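Local structure of peptide amidase (Stenotrophomonas maltophilia, 1M22) at residues P162-S166 with G188-P193; V199-T205 with T223-R229. The protein probably hydrolyses amide bonds, as a peptide amidase of the amidase signature family. All blocks are in the same frame, centred on the assembly; numbering follows the deposited sequence.

Contact 1 (P162-S166 with G188-P193); sequences PCGSS and GSIVCP
A buried loop, 162-166, just ahead of helix 167-174, meets the turn and first helical residues of 188-193. CA atoms pair as Ser165-Ser189 (4.6 Å) and Cys163-Pro193 (4.9 Å). The Gly164-Ser165 peptide is cis; Cys163 has positive phi (65°), Gly164 is fully extended, and Gly188 takes 93/-12, where a CB would jam against the preceding carbonyl.

Hydrogen bonds centre on Ser189. Ser189 O accepts from Ser166 N (3.2 Å) and Ser166 OG (2.7 Å, chi1 m), while Ser189 OG (chi1 m) receives a weak bond from Ser165 N (2.8 Å). Ser165 OG (chi1 p) lies 2.7 Å from Ser189 OG and is hydrogen-bonded to Lys86 NZ. Gly188 O accepts Cys192 N at 2.9 Å, leading into the helix.

In the packing, Gly164 O faces Ser189 CA (3.4 Å, CA-H...O) and Pro193 CD (3.2 Å). Cys163 SG and Cys192 SG, both chi1 t, approach to 3.2 Å without a disulfide, and Cys163 CB lies 4.1 Å from Pro193 CB.

Small hydroxyl side chains suit such close approach: nucleophile Ser189, cis-Ser165 and Lys86 form the Ser-cisSer-Lys catalytic triad of amidase signature enzymes.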
loop_
_atom_site.group_PDB
_atom_site.type_symbol
_atom_site.label_atom_id
_atom_site.label_comp_id
_atom_site.label_asym_id
_atom_site.label_seq_id
_atom_site.Cartn_x
_atom_site.Cartn_y
_atom_site.Cartn_z
ATOM N N PRO A 162 2.328 9.291 9.906
ATOM C CA PRO A 162 2.785 8.568 8.718
ATOM C C PRO A 162 1.542 8.144 7.929
ATOM O O PRO A 162 1.652 7.526 6.874
ATOM C CB PRO A 162 3.493 7.361 9.311
ATOM C CG PRO A 162 2.633 7.047 10.501
ATOM C CD PRO A 162 2.393 8.424 11.100
ATOM N N CYS A 163 0.369 8.502 8.446
ATOM C CA CYS A 163 -0.916 8.113 7.859
ATOM C C CYS A 163 -1.028 6.581 7.976
ATOM O O CYS A 163 -0.316 5.980 8.780
ATOM C CB CYS A 163 -1.032 8.571 6.399
ATOM S SG CYS A 163 -2.732 8.559 5.741
ATOM N N GLY A 164 -1.899 5.946 7.192
ATOM C CA GLY A 164 -2.080 4.499 7.295
ATOM C C GLY A 164 -3.008 3.979 6.209
ATOM O O GLY A 164 -3.500 4.796 5.446
ATOM N N SER A 165 -3.418 2.708 6.234
ATOM C CA SER A 165 -3.143 1.816 7.304
ATOM C C SER A 165 -1.743 1.113 7.093
ATOM O O SER A 165 -1.270 0.360 7.931
ATOM C CB SER A 165 -4.132 0.828 7.756
ATOM O OG SER A 165 -4.458 -0.041 6.684
ATOM N N SER A 166 -1.099 1.356 5.959
ATOM C CA SER A 166 0.212 0.758 5.639
ATOM C C SER A 166 1.330 1.709 6.067
ATOM O O SER A 166 2.240 2.023 5.291
ATOM C CB SER A 166 0.328 0.514 4.130
ATOM O OG SER A 166 -0.714 -0.318 3.638
ATOM N N GLY A 188 -7.684 3.860 0.697
ATOM C CA GLY A 188 -6.623 4.818 0.957
ATOM C C GLY A 188 -5.375 4.303 1.656
ATOM O O GLY A 188 -4.355 4.998 1.665
ATOM N N SER A 189 -5.427 3.089 2.201
ATOM C CA SER A 189 -4.300 2.544 2.964
ATOM C C SER A 189 -2.953 2.326 2.286
ATOM O O SER A 189 -1.969 2.034 2.969
ATOM C CB SER A 189 -4.722 1.267 3.684
ATOM O OG SER A 189 -5.517 1.589 4.815
ATOM N N ILE A 190 -2.898 2.419 0.961
ATOM C CA ILE A 190 -1.613 2.321 0.278
ATOM C C ILE A 190 -1.240 3.705 -0.247
ATOM O O ILE A 190 -0.197 4.249 0.110
ATOM C CB ILE A 190 -1.624 1.339 -0.923
ATOM C CG1 ILE A 190 -1.564 -0.106 -0.419
ATOM C CG2 ILE A 190 -0.425 1.620 -1.845
ATOM C CD1 ILE A 190 -1.731 -1.142 -1.510
ATOM N N VAL A 191 -2.110 4.300 -1.055
ATOM C CA VAL A 191 -1.779 5.591 -1.646
ATOM C C VAL A 191 -1.644 6.763 -0.689
ATOM O O VAL A 191 -0.813 7.640 -0.911
ATOM C CB VAL A 191 -2.759 5.963 -2.799
ATOM C CG1 VAL A 191 -2.653 4.927 -3.908
ATOM C CG2 VAL A 191 -4.188 6.056 -2.285
ATOM N N CYS A 192 -2.431 6.782 0.382
ATOM C CA CYS A 192 -2.330 7.896 1.318
ATOM C C CYS A 192 -1.002 7.886 2.076
ATOM O O CYS A 192 -0.284 8.888 2.073
ATOM C CB CYS A 192 -3.502 7.889 2.299
ATOM S SG CYS A 192 -3.911 9.537 2.901
ATOM N N PRO A 193 -0.657 6.767 2.738
ATOM C CA PRO A 193 0.630 6.806 3.442
ATOM C C PRO A 193 1.807 6.917 2.473
ATOM O O PRO A 193 2.849 7.466 2.814
ATOM C CB PRO A 193 0.630 5.516 4.268
ATOM C CG PRO A 193 -0.325 4.612 3.535
ATOM C CD PRO A 193 -1.414 5.549 3.078
#

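Contact 2 (V199-T205 with T223-R229); sequences VVGLKPT and TAGPMAR
Strands 200-203 and 223-228 run antiparallel, their axes 4.9 Å apart at 174°. Val200 and Ala228 form a hydrogen-bonded pair (CA-CA 5.2 Å), with Val200 N to Ala228 O 2.7 Å and Ala228 N to Val200 O 3.0 Å; Gly201 and Met227 form a non-hydrogen-bonded pair (CA-CA 4.6 Å). Leu202 N donates to Pro226 O (3.1 Å), but proline has no N-H to return, so buried Leu202 O lacks a partner and meets Gly225 CA (3.3 Å), where a CB would clash.

Beta-branched Val200 (chi1 t) shares a face with Ala228, Met227 (m, t, p) points to the other, and Leu202 CB meets Pro226 CG at 3.9 Å. Thr223 CG2 packs 3.4 Å from Lys203 CG. Lys203 NZ bonds Pro204 O (3.0 Å), one residue on, and Tyr444 O. A water donates to Thr205 O (3.1 Å) and Thr223 OG1 (2.8 Å).

Within the mixed sheet, strand 446-454 flanks 200-203 and strand 180-185 flanks 223-228; helix 231-241 packs on Val200, Pro226 and Ala228, helix 167-174 on Met227.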
loop_
_atom_site.group_PDB
_atom_site.type_symbol
_atom_site.label_atom_id
_atom_site.label_comp_id
_atom_site.label_asym_id
_atom_site.label_seq_id
_atom_site.Cartn_x
_atom_site.Cartn_y
_atom_site.Cartn_z
ATOM N N VAL A 199 6.733 8.575 -1.166
ATOM C CA VAL A 199 7.109 7.412 -1.959
ATOM C C VAL A 199 5.996 7.027 -2.920
ATOM O O VAL A 199 4.905 7.607 -2.898
ATOM C CB VAL A 199 7.459 6.186 -1.067
ATOM C CG1 VAL A 199 8.655 6.512 -0.184
ATOM C CG2 VAL A 199 6.262 5.785 -0.219
ATOM N N VAL A 200 6.293 6.059 -3.778
ATOM C CA VAL A 200 5.331 5.566 -4.750
ATOM C C VAL A 200 4.497 4.462 -4.113
ATOM O O VAL A 200 5.019 3.605 -3.391
ATOM C CB VAL A 200 6.051 4.990 -5.997
ATOM C CG1 VAL A 200 5.044 4.321 -6.936
ATOM C CG2 VAL A 200 6.809 6.096 -6.722
ATOM N N GLY A 201 3.194 4.498 -4.372
ATOM C CA GLY A 201 2.294 3.482 -3.863
ATOM C C GLY A 201 1.363 3.094 -4.994
ATOM O O GLY A 201 0.841 3.965 -5.690
ATOM N N LEU A 202 1.160 1.799 -5.196
ATOM C CA LEU A 202 0.278 1.335 -6.261
ATOM C C LEU A 202 -0.748 0.346 -5.722
ATOM O O LEU A 202 -0.378 -0.694 -5.173
ATOM C CB LEU A 202 1.114 0.678 -7.365
ATOM C CG LEU A 202 0.466 0.355 -8.714
ATOM C CD1 LEU A 202 1.570 0.033 -9.709
ATOM C CD2 LEU A 202 -0.503 -0.811 -8.592
ATOM N N LYS A 203 -2.030 0.694 -5.849
ATOM C CA LYS A 203 -3.131 -0.174 -5.427
ATOM C C LYS A 203 -3.706 -0.733 -6.720
ATOM O O LYS A 203 -4.361 -0.021 -7.481
ATOM C CB LYS A 203 -4.238 0.604 -4.711
ATOM C CG LYS A 203 -5.362 -0.312 -4.227
ATOM C CD LYS A 203 -6.685 0.417 -4.028
ATOM C CE LYS A 203 -7.389 0.704 -5.351
ATOM N NZ LYS A 203 -7.937 -0.535 -6.000
ATOM N N PRO A 204 -3.485 -2.021 -6.984
ATOM C CA PRO A 204 -4.022 -2.563 -8.231
ATOM C C PRO A 204 -5.515 -2.841 -8.255
ATOM O O PRO A 204 -6.231 -2.638 -7.267
ATOM C CB PRO A 204 -3.199 -3.833 -8.430
ATOM C CG PRO A 204 -2.964 -4.297 -7.031
ATOM C CD PRO A 204 -2.665 -3.016 -6.268
ATOM N N THR A 205 -5.973 -3.279 -9.422
ATOM C CA THR A 205 -7.357 -3.669 -9.626
ATOM C C THR A 205 -7.584 -4.848 -8.684
ATOM O O THR A 205 -6.699 -5.695 -8.523
ATOM C CB THR A 205 -7.573 -4.176 -11.068
ATOM O OG1 THR A 205 -7.219 -3.148 -11.998
ATOM C CG2 THR A 205 -9.022 -4.588 -11.290
ATOM N N THR A 223 -6.829 -5.230 -1.366
ATOM C CA THR A 223 -5.760 -5.679 -2.241
ATOM C C THR A 223 -4.407 -5.256 -1.726
ATOM O O THR A 223 -4.250 -4.181 -1.140
ATOM C CB THR A 223 -5.880 -5.198 -3.703
ATOM O OG1 THR A 223 -4.825 -5.802 -4.471
ATOM C CG2 THR A 223 -5.760 -3.687 -3.798
ATOM N N ALA A 224 -3.436 -6.134 -1.913
ATOM C CA ALA A 224 -2.070 -5.836 -1.540
ATOM C C ALA A 224 -1.509 -5.049 -2.720
ATOM O O ALA A 224 -2.057 -5.079 -3.830
ATOM C CB ALA A 224 -1.278 -7.119 -1.336
ATOM N N GLY A 225 -0.418 -4.338 -2.483
ATOM C CA GLY A 225 0.187 -3.564 -3.545
ATOM C C GLY A 225 1.580 -3.136 -3.151
ATOM O O GLY A 225 1.909 -3.099 -1.964
ATOM N N PRO A 226 2.426 -2.797 -4.128
ATOM C CA PRO A 226 3.797 -2.374 -3.844
ATOM C C PRO A 226 3.940 -0.938 -3.368
ATOM O O PRO A 226 3.139 -0.064 -3.703
ATOM C CB PRO A 226 4.496 -2.592 -5.178
ATOM C CG PRO A 226 3.429 -2.214 -6.156
ATOM C CD PRO A 226 2.186 -2.874 -5.580
ATOM N N MET A 227 4.977 -0.719 -2.571
ATOM C CA MET A 227 5.331 0.596 -2.062
ATOM C C MET A 227 6.838 0.653 -2.295
ATOM O O MET A 227 7.583 -0.249 -1.899
ATOM C CB MET A 227 4.931 0.707 -0.593
ATOM C CG MET A 227 3.412 0.556 -0.451
ATOM S SD MET A 227 2.716 0.642 1.204
ATOM C CE MET A 227 2.511 2.418 1.418
ATOM N N ALA A 228 7.274 1.706 -2.976
ATOM C CA ALA A 228 8.668 1.845 -3.358
ATOM C C ALA A 228 9.031 3.298 -3.559
ATOM O O ALA A 228 8.164 4.162 -3.621
ATOM C CB ALA A 228 8.907 1.073 -4.651
ATOM N N ARG A 229 10.325 3.572 -3.681
ATOM C CA ARG A 229 10.764 4.943 -3.876
ATOM C C ARG A 229 10.627 5.381 -5.327
ATOM O O ARG A 229 10.623 6.579 -5.618
ATOM C CB ARG A 229 12.214 5.098 -3.413
ATOM C CG ARG A 229 12.388 4.974 -1.905
ATOM C CD ARG A 229 13.861 4.960 -1.523
ATOM N NE ARG A 229 14.549 3.804 -2.090
ATOM C CZ ARG A 229 14.522 2.582 -1.568
ATOM N NH1 ARG A 229 13.849 2.340 -0.449
ATOM N NH2 ARG A 229 15.157 1.591 -2.180
HETATM O O HOH W 1 -5.761 -7.641 -6.289
#

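From the N terminus, the chain first passes through 162-166, then helix 167-174 and strand 180-185, before 188-193 returns to close contact 1. Helix 191-196 leads directly into strand 200-203, and a connection without helix or strand brings 223-229 back alongside it, closing contact 2. The two loops are thus in series, neither nested nor crossed. Their centres lie 10 Å apart, and Ile190 bridges them: its CD1 packs 3.6 Å from Gly225 N and its CG2 3.7 Å from Leu202 N. Met227 adds a second junction, with SD 3.8 Å from Ser166 CB. The catalytic segments of contact 1 therefore rest directly on the central strands of contact 2.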